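Local coordinates for protein TetR-family transcriptional regulator (Pectobacterium atrosepticum, PDB 2HYT) that probably binds operator DNA through an N-terminal helix-turn-helix and regulates transcription, at the interface of chains A and B. Residues are numbered along the deposited sequence; one frame, centred on the assembly and turned at random. Chains: chain A/B, TetR-family transcriptional regulator.

The interface of chains A and B. Residues chain A 160-161, 164, 181, 185, 188; chain B 155-156.
In the helical dimer interface formed by the C-terminal regions of TetR-family regulators, B:Leu156 of helix 150-170 packs against A:Ala164 and A:Leu185, in the groove between helices 150-170 and 174-190 of chain A. It buries 73 Å² of its surface there, far more than any neighbour in this patch. A chi1 of -72°, which swings CG away from the carbonyl carbon, sends the side chain into chain A, and its two methyls part towards different helices. CD2 of B:Leu156 turns to helix 150-170 of chain A, where it presses on the CB methyl of A:Ala164 at 3.5 Å, a tight fit. The same methyl, CD2 of B:Leu156, lies 3.4 Å from the backbone O of A:Ser160. CD1 of B:Leu156 reaches helix 174-190 of chain A instead, resting against the backbone of A:Leu185, 3.4 Å from its N, and near A:Gly181. At the root of the side chain, CB of B:Leu156 meets CD1 of A:Leu188 at 3.8 Å, the two side chains running antiparallel past one another. The backbone of B:Leu156 also takes part: its O sits 3.3 Å from CB of A:Ser160. Beside it, OG of B:Ser155 flanks A:Ala164, 3.7 Å from CA. The small residues A:Ala164 and A:Gly181 probably let the leucine come close to both helix backbones. Repeated with the chains exchanged by the two-fold symmetry, this knob-like packing probably helps hold the dimer together and set the relative placement of its two DNA-binding regions.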
loop_
_atom_site.group_PDB
_atom_site.type_symbol
_atom_site.label_atom_id
_atom_site.label_comp_id
_atom_site.label_asym_id
_atom_site.label_seq_id
_atom_site.Cartn_x
_atom_site.Cartn_y
_atom_site.Cartn_z
ATOM N N SER A 160 -5.407 1.875 -5.394
ATOM C CA SER A 160 -5.629 0.846 -6.413
ATOM C C SER A 160 -4.423 0.750 -7.342
ATOM O O SER A 160 -3.955 -0.347 -7.682
ATOM C CB SER A 160 -6.908 1.137 -7.193
ATOM O OG SER A 160 -6.812 2.215 -8.124
ATOM N N LEU A 161 -3.933 1.915 -7.737
ATOM C CA LEU A 161 -2.853 1.997 -8.725
ATOM C C LEU A 161 -1.563 1.492 -8.127
ATOM O O LEU A 161 -0.828 0.770 -8.770
ATOM C CB LEU A 161 -2.679 3.428 -9.199
ATOM C CG LEU A 161 -3.838 4.023 -9.987
ATOM C CD1 LEU A 161 -3.562 5.533 -10.290
ATOM C CD2 LEU A 161 -4.066 3.265 -11.275
ATOM N N ALA A 164 -1.816 -2.353 -7.831
ATOM C CA ALA A 164 -1.783 -2.965 -9.159
ATOM C C ALA A 164 -0.367 -2.883 -9.755
ATOM O O ALA A 164 0.078 -3.812 -10.410
ATOM C CB ALA A 164 -2.834 -2.351 -10.059
ATOM N N GLY A 181 -4.360 -5.391 -15.930
ATOM C CA GLY A 181 -4.538 -4.297 -14.974
ATOM C C GLY A 181 -5.255 -3.100 -15.543
ATOM O O GLY A 181 -6.177 -2.535 -14.929
ATOM N N LEU A 185 -8.817 -1.751 -14.425
ATOM C CA LEU A 185 -8.848 -0.354 -13.980
ATOM C C LEU A 185 -9.983 0.425 -14.662
ATOM O O LEU A 185 -10.699 1.225 -14.029
ATOM C CB LEU A 185 -7.508 0.295 -14.267
ATOM C CG LEU A 185 -7.396 1.793 -13.994
ATOM C CD1 LEU A 185 -7.524 2.105 -12.494
ATOM C CD2 LEU A 185 -6.044 2.288 -14.549
ATOM N N LEU A 188 -13.239 -0.029 -12.968
ATOM C CA LEU A 188 -13.354 0.773 -11.745
ATOM C C LEU A 188 -13.564 2.250 -12.022
ATOM O O LEU A 188 -14.325 2.942 -11.332
ATOM C CB LEU A 188 -12.120 0.652 -10.887
ATOM C CG LEU A 188 -11.992 -0.543 -9.964
ATOM C CD1 LEU A 188 -10.728 -0.337 -9.177
ATOM C CD2 LEU A 188 -13.219 -0.706 -9.045
ATOM N N SER B 155 -6.512 -7.017 -7.037
ATOM C CA SER B 155 -5.368 -6.179 -6.626
ATOM C C SER B 155 -5.761 -4.720 -6.522
ATOM O O SER B 155 -5.370 -4.027 -5.581
ATOM C CB SER B 155 -4.174 -6.336 -7.577
ATOM O OG SER B 155 -4.334 -5.686 -8.843
ATOM N N LEU B 156 -6.495 -4.265 -7.535
ATOM C CA LEU B 156 -6.982 -2.907 -7.575
ATOM C C LEU B 156 -7.907 -2.618 -6.386
ATOM O O LEU B 156 -7.722 -1.643 -5.669
ATOM C CB LEU B 156 -7.713 -2.626 -8.883
ATOM C CG LEU B 156 -6.786 -2.520 -10.095
ATOM C CD1 LEU B 156 -7.620 -2.820 -11.385
ATOM C CD2 LEU B 156 -6.104 -1.181 -10.147
#